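Local structure of phosphomethylpyrimidine kinase (Pyrococcus furiosus, 2PB9) at residues Ser120-Arg125 with Ile157-Asp162; Val82-Arg87 with Trp141-Ala146; Glu10-Ala15 with Thr33-Ser38; Arg45-Val50 with Ala74-Ala79. The protein probably phosphorylates hydroxymethylpyrimidine and its phosphate through its ThiD section and makes thiamine phosphate through its C-terminal ThiN domain, the part crystallised. One frame throughout, in Å; residues are numbered along the deposited sequence.

Contact 1: residues Ser120-Arg125 with Ile157-Asp162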
loop_
_atom_site.group_PDB
_atom_site.type_symbol
_atom_site.label_atom_id
_atom_site.label_comp_id
_atom_site.label_asym_id
_atom_site.label_seq_id
_atom_site.Cartn_x
_atom_site.Cartn_y
_atom_site.Cartn_z
ATOM N N SER A 120 0.821 -21.826 6.941
ATOM C CA SER A 120 -0.126 -20.800 7.340
ATOM C C SER A 120 0.460 -19.464 6.915
ATOM O O SER A 120 1.501 -19.416 6.253
ATOM C CB SER A 120 -0.354 -20.839 8.845
ATOM O OG SER A 120 -1.512 -20.098 9.200
ATOM N N PHE A 121 -0.194 -18.373 7.284
ATOM C CA PHE A 121 0.302 -17.064 6.887
ATOM C C PHE A 121 -0.317 -16.009 7.763
ATOM O O PHE A 121 -1.150 -16.301 8.620
ATOM C CB PHE A 121 -0.086 -16.773 5.428
ATOM C CG PHE A 121 -1.576 -16.637 5.214
ATOM C CD1 PHE A 121 -2.239 -15.444 5.520
ATOM C CD2 PHE A 121 -2.333 -17.724 4.766
ATOM C CE1 PHE A 121 -3.636 -15.332 5.390
ATOM C CE2 PHE A 121 -3.734 -17.626 4.632
ATOM C CZ PHE A 121 -4.384 -16.426 4.946
ATOM N N TYR A 122 0.101 -14.773 7.533
ATOM C CA TYR A 122 -0.441 -13.633 8.248
ATOM C C TYR A 122 -0.390 -12.447 7.306
ATOM O O TYR A 122 0.481 -12.371 6.443
ATOM C CB TYR A 122 0.343 -13.367 9.539
ATOM C CG TYR A 122 1.770 -12.895 9.372
ATOM C CD1 TYR A 122 2.049 -11.623 8.886
ATOM C CD2 TYR A 122 2.839 -13.684 9.803
ATOM C CE1 TYR A 122 3.353 -11.140 8.844
ATOM C CE2 TYR A 122 4.150 -13.204 9.767
ATOM C CZ TYR A 122 4.396 -11.930 9.291
ATOM O OH TYR A 122 5.669 -11.413 9.305
ATOM N N ASP A 123 -1.349 -11.542 7.453
ATOM C CA ASP A 123 -1.425 -10.364 6.609
ATOM C C ASP A 123 -1.383 -9.140 7.500
ATOM O O ASP A 123 -2.247 -8.957 8.352
ATOM C CB ASP A 123 -2.718 -10.395 5.785
ATOM C CG ASP A 123 -2.867 -9.188 4.877
ATOM O OD1 ASP A 123 -1.855 -8.530 4.559
ATOM O OD2 ASP A 123 -4.006 -8.901 4.467
ATOM N N ARG A 124 -0.366 -8.312 7.301
ATOM C CA ARG A 124 -0.185 -7.106 8.088
ATOM C C ARG A 124 -1.342 -6.124 7.927
ATOM O O ARG A 124 -1.520 -5.221 8.756
ATOM C CB ARG A 124 1.139 -6.437 7.704
ATOM C CG ARG A 124 2.358 -7.207 8.172
ATOM C CD ARG A 124 3.651 -6.750 7.502
ATOM N NE ARG A 124 4.803 -7.424 8.102
ATOM C CZ ARG A 124 6.032 -7.452 7.591
ATOM N NH1 ARG A 124 6.306 -6.837 6.440
ATOM N NH2 ARG A 124 6.990 -8.108 8.239
ATOM N N ARG A 125 -2.126 -6.290 6.866
ATOM C CA ARG A 125 -3.256 -5.402 6.648
ATOM C C ARG A 125 -4.339 -5.673 7.684
ATOM O O ARG A 125 -5.181 -4.818 7.958
ATOM C CB ARG A 125 -3.819 -5.570 5.235
ATOM C CG ARG A 125 -3.152 -4.677 4.208
ATOM C CD ARG A 125 -3.788 -4.849 2.841
ATOM N NE ARG A 125 -3.800 -6.256 2.466
ATOM C CZ ARG A 125 -4.181 -6.729 1.283
ATOM N NH1 ARG A 125 -4.599 -5.907 0.324
ATOM N NH2 ARG A 125 -4.135 -8.036 1.057
ATOM N N ILE A 157 5.371 -20.473 7.113
ATOM C CA ILE A 157 4.582 -19.293 7.402
ATOM C C ILE A 157 5.119 -18.230 6.454
ATOM O O ILE A 157 6.331 -18.062 6.316
ATOM C CB ILE A 157 4.750 -18.845 8.875
ATOM C CG1 ILE A 157 4.215 -19.935 9.813
ATOM C CG2 ILE A 157 4.007 -17.522 9.109
ATOM C CD1 ILE A 157 4.367 -19.633 11.286
ATOM N N TYR A 158 4.225 -17.540 5.765
ATOM C CA TYR A 158 4.671 -16.509 4.843
ATOM C C TYR A 158 3.736 -15.335 4.984
ATOM O O TYR A 158 2.767 -15.397 5.734
ATOM C CB TYR A 158 4.650 -17.031 3.405
ATOM C CG TYR A 158 3.259 -17.231 2.859
ATOM C CD1 TYR A 158 2.609 -16.208 2.162
ATOM C CD2 TYR A 158 2.564 -18.427 3.079
ATOM C CE1 TYR A 158 1.305 -16.365 1.697
ATOM C CE2 TYR A 158 1.257 -18.594 2.620
ATOM C CZ TYR A 158 0.635 -17.557 1.930
ATOM O OH TYR A 158 -0.658 -17.704 1.476
ATOM N N HIS A 159 4.044 -14.257 4.280
ATOM C CA HIS A 159 3.199 -13.079 4.297
ATOM C C HIS A 159 3.527 -12.280 3.051
ATOM O O HIS A 159 4.685 -12.234 2.626
ATOM C CB HIS A 159 3.450 -12.227 5.547
ATOM C CG HIS A 159 4.767 -11.512 5.542
ATOM N ND1 HIS A 159 4.947 -10.280 4.951
ATOM C CD2 HIS A 159 5.963 -11.846 6.080
ATOM C CE1 HIS A 159 6.194 -9.885 5.126
ATOM N NE2 HIS A 159 6.833 -10.817 5.810
ATOM N N LEU A 160 2.505 -11.673 2.455
ATOM C CA LEU A 160 2.686 -10.852 1.262
ATOM C C LEU A 160 3.285 -9.501 1.669
ATOM O O LEU A 160 3.313 -9.156 2.852
ATOM C CB LEU A 160 1.344 -10.626 0.566
ATOM C CG LEU A 160 0.581 -11.855 0.085
ATOM C CD1 LEU A 160 -0.719 -11.420 -0.563
ATOM C CD2 LEU A 160 1.432 -12.625 -0.895
ATOM N N GLY A 161 3.738 -8.727 0.690
ATOM C CA GLY A 161 4.354 -7.450 1.000
ATOM C C GLY A 161 3.434 -6.374 1.532
ATOM O O GLY A 161 2.214 -6.497 1.470
ATOM N N ASP A 162 4.037 -5.318 2.070
ATOM C CA ASP A 162 3.306 -4.170 2.607
ATOM C C ASP A 162 4.108 -2.927 2.254
ATOM O O ASP A 162 5.240 -3.042 1.788
ATOM C CB ASP A 162 3.131 -4.296 4.121
ATOM C CG ASP A 162 2.060 -5.315 4.496
ATOM O OD1 ASP A 162 0.849 -5.065 4.239
ATOM O OD2 ASP A 162 2.435 -6.375 5.039
HETATM O O HOH W 1 1.053 -8.338 4.782
#
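H159, D162 and Y122 bury the most surface where two parallel strands run on into loops. S120 pairs with I157 and F121 with Y158, and the main-chain bond from Y122 N to Y158 O (3.3 Å) meets the carbonyl nearly along its axis. Beyond it, Y122 and H159 point the same way. H159 CB sits over one face of the phenol, 3.8 Å from the centroid of the Y122 ring, and the two rings are nearly parallel but slid apart. H159 ND1 donates to L160 O at 2.9 Å, close to the imidazole plane, which fixes the rotation of the ring. The extended side chain of R124 then crosses obliquely, with H159 CE1 over one face of its guanidinium, 3.3 Å from R124 NH1. The D162 carboxylate crosses the R124 side chain obliquely, and D162 OD2 and R124 NE, at 4.0 Å, are too far apart for a salt bridge. A water links R124 N with the carboxylates of D123 and D162, whose OD1 atoms stand 4.4 Å apart. R125 of the second subunit forms salt bridges with both acids, probably offsetting their repulsion, while the nearby R124 charge would be expected to disfavour a second proton on H159.

Contact 2: residues Val82-Arg87 with Trp141-Ala146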
loop_
_atom_site.group_PDB
_atom_site.type_symbol
_atom_site.label_atom_id
_atom_site.label_comp_id
_atom_site.label_asym_id
_atom_site.label_seq_id
_atom_site.Cartn_x
_atom_site.Cartn_y
_atom_site.Cartn_z
ATOM N N VAL A 82 11.493 -17.160 15.254
ATOM C CA VAL A 82 11.695 -18.508 15.766
ATOM C C VAL A 82 11.467 -18.533 17.268
ATOM O O VAL A 82 10.913 -19.489 17.802
ATOM C CB VAL A 82 13.124 -19.052 15.433
ATOM C CG1 VAL A 82 14.110 -18.712 16.533
ATOM C CG2 VAL A 82 13.077 -20.540 15.252
ATOM N N LEU A 83 11.872 -17.464 17.939
ATOM C CA LEU A 83 11.721 -17.360 19.379
ATOM C C LEU A 83 10.233 -17.374 19.726
ATOM O O LEU A 83 9.805 -18.109 20.615
ATOM C CB LEU A 83 12.408 -16.074 19.873
ATOM C CG LEU A 83 13.366 -16.173 21.083
ATOM C CD1 LEU A 83 14.152 -17.474 21.050
ATOM C CD2 LEU A 83 14.316 -14.986 21.080
ATOM N N THR A 84 9.448 -16.577 19.005
ATOM C CA THR A 84 8.003 -16.497 19.216
ATOM C C THR A 84 7.330 -17.827 18.862
ATOM O O THR A 84 6.392 -18.279 19.532
ATOM C CB THR A 84 7.391 -15.367 18.349
ATOM O OG1 THR A 84 7.779 -14.098 18.885
ATOM C CG2 THR A 84 5.866 -15.462 18.299
ATOM N N TYR A 85 7.820 -18.447 17.796
ATOM C CA TYR A 85 7.288 -19.716 17.330
ATOM C C TYR A 85 7.468 -20.779 18.418
ATOM O O TYR A 85 6.589 -21.608 18.634
ATOM C CB TYR A 85 8.025 -20.118 16.055
ATOM C CG TYR A 85 7.473 -21.324 15.344
ATOM C CD1 TYR A 85 6.626 -21.184 14.238
ATOM C CD2 TYR A 85 7.863 -22.611 15.721
ATOM C CE1 TYR A 85 6.187 -22.297 13.521
ATOM C CE2 TYR A 85 7.439 -23.732 15.014
ATOM C CZ TYR A 85 6.603 -23.569 13.913
ATOM O OH TYR A 85 6.206 -24.684 13.207
HETATM N N MSE A 86 8.609 -20.739 19.106
HETATM C CA MSE A 86 8.901 -21.699 20.172
HETATM C C MSE A 86 7.887 -21.622 21.312
HETATM O O MSE A 86 7.656 -22.602 22.022
HETATM C CB MSE A 86 10.320 -21.478 20.707
HETATM C CG MSE A 86 11.399 -21.981 19.751
HETATM SE SE MSE A 86 13.192 -21.292 20.061
HETATM C CE MSE A 86 13.842 -22.627 21.295
ATOM N N ARG A 87 7.288 -20.452 21.489
ATOM C CA ARG A 87 6.291 -20.272 22.529
ATOM C C ARG A 87 5.125 -21.228 22.286
ATOM O O ARG A 87 4.294 -21.445 23.166
ATOM C CB ARG A 87 5.787 -18.830 22.529
ATOM C CG ARG A 87 6.407 -17.959 23.608
ATOM C CD ARG A 87 6.171 -16.483 23.337
ATOM N NE ARG A 87 4.762 -16.188 23.098
ATOM C CZ ARG A 87 4.324 -15.066 22.532
ATOM N NH1 ARG A 87 5.194 -14.130 22.151
ATOM N NH2 ARG A 87 3.021 -14.888 22.330
ATOM N N TRP A 141 3.458 -10.824 16.447
ATOM C CA TRP A 141 2.036 -10.798 16.120
ATOM C C TRP A 141 1.763 -11.703 14.918
ATOM O O TRP A 141 0.831 -12.517 14.923
ATOM C CB TRP A 141 1.578 -9.390 15.758
ATOM C CG TRP A 141 0.160 -9.378 15.265
ATOM C CD1 TRP A 141 -0.970 -9.338 16.030
ATOM C CD2 TRP A 141 -0.284 -9.470 13.899
ATOM N NE1 TRP A 141 -2.084 -9.399 15.231
ATOM C CE2 TRP A 141 -1.695 -9.480 13.921
ATOM C CE3 TRP A 141 0.375 -9.546 12.663
ATOM C CZ2 TRP A 141 -2.466 -9.561 12.751
ATOM C CZ3 TRP A 141 -0.394 -9.629 11.495
ATOM C CH2 TRP A 141 -1.801 -9.636 11.552
ATOM N N GLY A 142 2.574 -11.540 13.880
ATOM C CA GLY A 142 2.405 -12.341 12.689
ATOM C C GLY A 142 2.482 -13.829 12.964
ATOM O O GLY A 142 1.582 -14.578 12.576
ATOM N N ILE A 143 3.550 -14.256 13.641
ATOM C CA ILE A 143 3.760 -15.666 13.960
ATOM C C ILE A 143 2.568 -16.282 14.692
ATOM O O ILE A 143 2.130 -17.380 14.364
ATOM C CB ILE A 143 5.051 -15.866 14.812
ATOM C CG1 ILE A 143 6.268 -15.305 14.065
ATOM C CG2 ILE A 143 5.273 -17.354 15.104
ATOM C CD1 ILE A 143 6.518 -15.915 12.701
ATOM N N GLU A 144 2.041 -15.569 15.679
ATOM C CA GLU A 144 0.897 -16.059 16.440
ATOM C C GLU A 144 -0.347 -16.124 15.568
ATOM O O GLU A 144 -1.075 -17.111 15.570
ATOM C CB GLU A 144 0.622 -15.138 17.619
ATOM C CG GLU A 144 1.758 -15.027 18.596
ATOM C CD GLU A 144 1.510 -13.943 19.613
ATOM O OE1 GLU A 144 0.419 -13.960 20.230
ATOM O OE2 GLU A 144 2.400 -13.079 19.793
ATOM N N THR A 145 -0.592 -15.048 14.835
ATOM C CA THR A 145 -1.740 -14.984 13.951
ATOM C C THR A 145 -1.708 -16.207 13.055
ATOM O O THR A 145 -2.684 -16.943 12.968
ATOM C CB THR A 145 -1.689 -13.698 13.106
ATOM O OG1 THR A 145 -1.927 -12.573 13.954
ATOM C CG2 THR A 145 -2.718 -13.723 12.001
ATOM N N ALA A 146 -0.564 -16.426 12.412
ATOM C CA ALA A 146 -0.372 -17.558 11.510
ATOM C C ALA A 146 -0.521 -18.917 12.201
ATOM O O ALA A 146 -1.121 -19.844 11.653
ATOM C CB ALA A 146 0.987 -17.464 10.869
#
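T84 and I143 make the closest apolar touch between two helices that cross at -41°, their axes 9.1 Å apart. The methyl T84 CG2 lies against I143 CB at 3.6 Å, the two side chains crossing obliquely. I143 CG2, anti to its own backbone N, reaches the next residue along and rests 3.8 Å from Y85 CA, near the plane of the Y85 ring at its edge. To one side, R87 and E144 form a salt bridge, with R87 NH2 3.2 Å from E144 OE2. This bond is weak, its N-H...O angle 140°. The guanidinium is turned 69° from the carboxylate plane; the R87 chain is bent at chi3 to bring the group across, while the E144 chain extends beyond CG.

Further out, T84 OG1 is hydrogen-bonded to R80 O within its own helix, and this arrangement presents the methyl branch to I143. The Y85 side chain, CG anti to the backbone N, puts its ring in a stack with F172, and its hydroxyl is hydrogen-bonded to P154 O and R153. I157 of the sheet packs on both Y85 and A146, so the two helices share a floor. The chemistry is therefore apolar at the buried crossing, with the polar ends of T84 and Y85 satisfied elsewhere; the ion pair, formed by an exposed arginine, probably adds only modestly to the hold.

Contact 3: residues Glu10-Ala15 with Thr33-Ser38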
loop_
_atom_site.group_PDB
_atom_site.type_symbol
_atom_site.label_atom_id
_atom_site.label_comp_id
_atom_site.label_asym_id
_atom_site.label_seq_id
_atom_site.Cartn_x
_atom_site.Cartn_y
_atom_site.Cartn_z
ATOM N N GLU A 10 27.985 -25.741 15.353
ATOM C CA GLU A 10 28.436 -26.704 14.357
ATOM C C GLU A 10 27.365 -27.103 13.369
ATOM O O GLU A 10 27.577 -27.054 12.161
ATOM C CB GLU A 10 28.954 -27.959 15.042
ATOM C CG GLU A 10 30.341 -27.803 15.582
ATOM C CD GLU A 10 31.368 -27.743 14.471
ATOM O OE1 GLU A 10 31.641 -28.813 13.874
ATOM O OE2 GLU A 10 31.888 -26.632 14.190
ATOM N N GLU A 11 26.214 -27.511 13.894
ATOM C CA GLU A 11 25.108 -27.939 13.056
ATOM C C GLU A 11 24.627 -26.847 12.101
ATOM O O GLU A 11 24.302 -27.122 10.942
ATOM C CB GLU A 11 23.957 -28.441 13.934
ATOM C CG GLU A 11 24.290 -29.751 14.637
ATOM C CD GLU A 11 23.065 -30.536 15.100
ATOM O OE1 GLU A 11 23.232 -31.745 15.389
ATOM O OE2 GLU A 11 21.950 -29.964 15.182
ATOM N N LEU A 12 24.592 -25.609 12.583
ATOM C CA LEU A 12 24.152 -24.509 11.750
ATOM C C LEU A 12 25.248 -24.179 10.743
ATOM O O LEU A 12 24.992 -24.047 9.546
ATOM C CB LEU A 12 23.813 -23.283 12.612
ATOM C CG LEU A 12 23.336 -22.026 11.868
ATOM C CD1 LEU A 12 22.255 -22.404 10.872
ATOM C CD2 LEU A 12 22.826 -20.989 12.855
ATOM N N THR A 13 26.475 -24.064 11.229
ATOM C CA THR A 13 27.587 -23.752 10.352
ATOM C C THR A 13 27.675 -24.764 9.208
ATOM O O THR A 13 28.079 -24.416 8.102
ATOM C CB THR A 13 28.921 -23.705 11.143
ATOM O OG1 THR A 13 28.932 -22.547 11.990
ATOM C CG2 THR A 13 30.107 -23.643 10.207
ATOM N N ASN A 14 27.296 -26.013 9.459
ATOM C CA ASN A 14 27.343 -27.020 8.403
ATOM C C ASN A 14 26.211 -26.776 7.419
ATOM O O ASN A 14 26.430 -26.730 6.204
ATOM C CB ASN A 14 27.199 -28.442 8.965
ATOM C CG ASN A 14 28.408 -28.887 9.776
ATOM O OD1 ASN A 14 29.560 -28.703 9.363
ATOM N ND2 ASN A 14 28.149 -29.494 10.933
ATOM N N ALA A 15 25.000 -26.624 7.950
ATOM C CA ALA A 15 23.821 -26.392 7.121
ATOM C C ALA A 15 24.052 -25.210 6.188
ATOM O O ALA A 15 23.732 -25.270 5.006
ATOM C CB ALA A 15 22.596 -26.143 8.003
ATOM N N THR A 33 19.235 -13.754 3.051
ATOM C CA THR A 33 18.682 -14.868 3.788
ATOM C C THR A 33 19.501 -15.137 5.050
ATOM O O THR A 33 20.739 -15.138 5.025
ATOM C CB THR A 33 18.625 -16.154 2.917
ATOM O OG1 THR A 33 17.565 -16.029 1.963
ATOM C CG2 THR A 33 18.383 -17.402 3.789
ATOM N N ASN A 34 18.794 -15.331 6.155
ATOM C CA ASN A 34 19.434 -15.651 7.405
ATOM C C ASN A 34 18.892 -17.016 7.831
ATOM O O ASN A 34 17.715 -17.326 7.638
ATOM C CB ASN A 34 19.143 -14.581 8.458
ATOM C CG ASN A 34 20.298 -14.402 9.433
ATOM O OD1 ASN A 34 20.435 -13.355 10.054
ATOM N ND2 ASN A 34 21.135 -15.427 9.567
ATOM N N PHE A 35 19.773 -17.834 8.387
ATOM C CA PHE A 35 19.438 -19.179 8.820
ATOM C C PHE A 35 19.787 -19.201 10.308
ATOM O O PHE A 35 20.931 -18.924 10.690
ATOM C CB PHE A 35 20.299 -20.155 8.008
ATOM C CG PHE A 35 19.844 -21.584 8.059
ATOM C CD1 PHE A 35 20.471 -22.542 7.259
ATOM C CD2 PHE A 35 18.829 -21.992 8.920
ATOM C CE1 PHE A 35 20.100 -23.890 7.316
ATOM C CE2 PHE A 35 18.446 -23.337 8.990
ATOM C CZ PHE A 35 19.087 -24.287 8.185
ATOM N N VAL A 36 18.807 -19.505 11.154
ATOM C CA VAL A 36 19.067 -19.505 12.590
ATOM C C VAL A 36 18.809 -20.802 13.326
ATOM O O VAL A 36 18.097 -21.690 12.849
ATOM C CB VAL A 36 18.265 -18.398 13.333
ATOM C CG1 VAL A 36 18.582 -17.053 12.743
ATOM C CG2 VAL A 36 16.764 -18.691 13.278
ATOM N N TYR A 37 19.412 -20.886 14.504
ATOM C CA TYR A 37 19.276 -22.033 15.380
ATOM C C TYR A 37 19.389 -21.489 16.799
ATOM O O TYR A 37 20.443 -21.018 17.227
ATOM C CB TYR A 37 20.368 -23.050 15.092
ATOM C CG TYR A 37 20.140 -24.398 15.736
ATOM C CD1 TYR A 37 18.905 -24.731 16.300
ATOM C CD2 TYR A 37 21.161 -25.354 15.763
ATOM C CE1 TYR A 37 18.692 -25.977 16.875
ATOM C CE2 TYR A 37 20.958 -26.602 16.330
ATOM C CZ TYR A 37 19.726 -26.905 16.883
ATOM O OH TYR A 37 19.540 -28.144 17.432
ATOM N N SER A 38 18.274 -21.546 17.513
ATOM C CA SER A 38 18.188 -21.025 18.862
ATOM C C SER A 38 18.615 -21.990 19.955
ATOM O O SER A 38 18.756 -23.192 19.729
ATOM C CB SER A 38 16.748 -20.579 19.125
ATOM O OG SER A 38 16.547 -20.283 20.486
#
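Helix 10-15 runs almost antiparallel to strand 35-38, at 167° and with the axes 8.7 Å apart, and the backbones come nearest where L12 faces Y37 (CA to CA 6.6 Å). No hydrogen bond joins the two segments; side-chain packing does the work. L12, its CG anti to the backbone N, spreads two methyls over the strand. L12 CD1 stands over one face of the phenyl ring, 4.0 Å from the F35 centroid and 17° off the ring normal, a CH-pi contact in which the two side chains slide past each other in opposite directions. L12 CD2 drops onto the strand backbone instead, 3.5 Å from F35 O, and also touches Y37 CB at 3.9 Å. One helical turn on, A15 CB comes to 3.4 Å from F35 CE1, so L12 and A15 both pack on this ring. At the other end the extended E11 chain crosses Y37 obliquely, its carboxylate only 9° from the ring plane, with E11 OE2 3.7 Å from Y37 CE2.

P176 and V179 of helix 176-185 also pack on F35, and P176 touches Y37 and A15 as well. V36 points to the opposite face of the sheet, where it meets L78 of helix 77-86. Alternating strand residues thus feed two helical layers, the arrangement of an alpha/beta sandwich, here within the ThiN domain.

Contact 4: residues Arg45-Val50 with Ala74-Ala79. With PO4 (phosphate ion), chain C.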
loop_
_atom_site.group_PDB
_atom_site.type_symbol
_atom_site.label_atom_id
_atom_site.label_comp_id
_atom_site.label_asym_id
_atom_site.label_seq_id
_atom_site.Cartn_x
_atom_site.Cartn_y
_atom_site.Cartn_z
ATOM N N ARG A 45 15.841 -16.581 25.738
ATOM C CA ARG A 45 15.100 -15.407 26.175
ATOM C C ARG A 45 15.269 -14.191 25.250
ATOM O O ARG A 45 14.510 -13.227 25.327
ATOM C CB ARG A 45 15.513 -15.062 27.618
ATOM C CG ARG A 45 14.741 -13.901 28.286
ATOM C CD ARG A 45 13.230 -14.130 28.293
ATOM N NE ARG A 45 12.913 -15.546 28.119
ATOM C CZ ARG A 45 11.696 -16.075 28.208
ATOM N NH1 ARG A 45 10.641 -15.311 28.479
ATOM N NH2 ARG A 45 11.541 -17.378 28.018
ATOM N N SER A 46 16.256 -14.228 24.370
ATOM C CA SER A 46 16.451 -13.108 23.459
ATOM C C SER A 46 17.157 -13.551 22.185
ATOM O O SER A 46 17.653 -14.676 22.103
ATOM C CB SER A 46 17.259 -11.998 24.142
ATOM O OG SER A 46 18.562 -12.443 24.452
ATOM N N THR A 47 17.194 -12.666 21.192
ATOM C CA THR A 47 17.854 -12.973 19.929
ATOM C C THR A 47 19.343 -13.246 20.178
ATOM O O THR A 47 20.050 -13.794 19.328
ATOM C CB THR A 47 17.734 -11.808 18.940
ATOM O OG1 THR A 47 18.606 -10.746 19.352
ATOM C CG2 THR A 47 16.290 -11.308 18.880
ATOM N N LYS A 48 19.807 -12.845 21.356
ATOM C CA LYS A 48 21.191 -13.049 21.747
ATOM C C LYS A 48 21.424 -14.527 22.006
ATOM O O LYS A 48 22.557 -15.001 21.945
ATOM C CB LYS A 48 21.493 -12.276 23.020
ATOM C CG LYS A 48 22.479 -11.136 22.855
ATOM C CD LYS A 48 21.899 -9.988 22.058
ATOM C CE LYS A 48 22.731 -8.731 22.272
ATOM N NZ LYS A 48 24.183 -8.973 22.011
ATOM N N ASP A 49 20.339 -15.245 22.293
ATOM C CA ASP A 49 20.395 -16.677 22.588
ATOM C C ASP A 49 20.151 -17.505 21.340
ATOM O O ASP A 49 19.954 -18.723 21.405
ATOM C CB ASP A 49 19.350 -17.030 23.650
ATOM C CG ASP A 49 19.468 -16.160 24.880
ATOM O OD1 ASP A 49 20.597 -16.072 25.400
ATOM O OD2 ASP A 49 18.453 -15.568 25.322
ATOM N N VAL A 50 20.159 -16.829 20.201
ATOM C CA VAL A 50 19.929 -17.493 18.930
ATOM C C VAL A 50 21.118 -17.257 18.010
ATOM O O VAL A 50 21.613 -16.138 17.906
ATOM C CB VAL A 50 18.634 -16.962 18.269
ATOM C CG1 VAL A 50 18.313 -17.783 17.029
ATOM C CG2 VAL A 50 17.480 -17.022 19.263
ATOM N N ALA A 74 23.442 -12.784 15.927
ATOM C CA ALA A 74 23.696 -12.338 14.559
ATOM C C ALA A 74 22.395 -11.936 13.878
ATOM O O ALA A 74 22.328 -10.908 13.211
ATOM C CB ALA A 74 24.407 -13.437 13.760
ATOM N N SER A 75 21.360 -12.744 14.066
ATOM C CA SER A 75 20.052 -12.483 13.481
ATOM C C SER A 75 19.134 -11.719 14.444
ATOM O O SER A 75 19.134 -11.965 15.649
ATOM C CB SER A 75 19.405 -13.807 13.089
ATOM O OG SER A 75 18.001 -13.720 13.154
ATOM N N ASP A 76 18.356 -10.782 13.913
ATOM C CA ASP A 76 17.440 -10.033 14.756
ATOM C C ASP A 76 15.979 -10.332 14.440
ATOM O O ASP A 76 15.197 -10.640 15.331
ATOM C CB ASP A 76 17.676 -8.528 14.624
ATOM C CG ASP A 76 16.518 -7.707 15.192
ATOM O OD1 ASP A 76 16.064 -8.020 16.320
ATOM O OD2 ASP A 76 16.060 -6.753 14.516
ATOM N N HIS A 77 15.619 -10.246 13.167
ATOM C CA HIS A 77 14.244 -10.468 12.743
ATOM C C HIS A 77 13.793 -11.926 12.709
ATOM O O HIS A 77 12.686 -12.250 13.145
ATOM C CB HIS A 77 14.038 -9.809 11.383
ATOM C CG HIS A 77 14.133 -8.317 11.429
ATOM N ND1 HIS A 77 14.307 -7.543 10.301
ATOM C CD2 HIS A 77 14.027 -7.451 12.466
ATOM C CE1 HIS A 77 14.299 -6.265 10.640
ATOM N NE2 HIS A 77 14.129 -6.181 11.948
ATOM N N LEU A 78 14.643 -12.807 12.203
ATOM C CA LEU A 78 14.284 -14.208 12.139
ATOM C C LEU A 78 14.341 -14.817 13.539
ATOM O O LEU A 78 13.578 -15.732 13.856
ATOM C CB LEU A 78 15.230 -14.954 11.194
ATOM C CG LEU A 78 14.682 -16.286 10.675
ATOM C CD1 LEU A 78 13.439 -16.022 9.845
ATOM C CD2 LEU A 78 15.725 -17.011 9.841
ATOM N N ALA A 79 15.233 -14.302 14.385
ATOM C CA ALA A 79 15.366 -14.825 15.745
ATOM C C ALA A 79 14.091 -14.600 16.537
ATOM O O ALA A 79 13.642 -15.478 17.280
ATOM C CB ALA A 79 16.547 -14.176 16.457
HETATM P P PO4 C . 17.867 -10.891 10.197
HETATM O O1 PO4 C . 17.037 -10.856 8.965
HETATM O O2 PO4 C . 19.289 -11.149 9.825
HETATM O O3 PO4 C . 17.768 -9.553 10.878
HETATM O O4 PO4 C . 17.370 -11.965 11.099
HETATM O O HOH W 2 20.413 -13.992 16.371
#
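T47 and V50 both turn toward A79, whose methyl is the meeting point of the two segments. T47 CB lies 3.6 Å from A79 CB, and T47 CG2, anti to its carbonyl carbon, leans over the same methyl toward D76 O. V50 approaches A79 CB with CB at 3.9 Å and straddles it, its two methyls equally distant from it. The turn bearing T47 and V50 is held in shape by D49, whose OD2 accepts from R45 N, S46 N and S46 OG. A water adds a polar link between the segments, donating to V50 O and to S75 O.

S75 directs its own side chain, OG anti to the backbone N, to a bound phosphate ion: S75 OG donates to O4 of the phosphate at 2.8 Å. L78 N reaches the same O4 in a nearly straight bond (177°), and H77 N meets O3 of the ion just as straight, while D76 N reaches both oxygens weakly. R56 supplies a further donor. The ion, probably from the crystallisation liquor, thus lies at the N-terminal end of helix 77-86, where backbone N-H groups point at it and the helix dipole would favour an anion. Binding of an anion by a helix N-terminus is consistent with a place for a substrate phosphate.

How the contacts relate
The four contacts all belong to the ThiN domain and are assembled round its seven-stranded mixed sheet. Along the chain contact 3 closes first, then contact 4; contacts 2 and 1 follow with their segments alternating, so the two cross along the sequence and tie the same part of the domain together. Contacts 1 and 3 reach the same sheet at strands 118-121/154-159 and 35-38, with centres 24 Å apart on opposite sides of the chain's centre. Contacts 2 and 4 share helix 77-86, their centres 13 Å apart, and both touch strand 35-38 of contact 3. Contact 2 meets contact 1 where A146 O pairs with S120 OG. Contact 1 reaches subunit interfaces, whereas the phosphate lies by contact 4, beside contact 3.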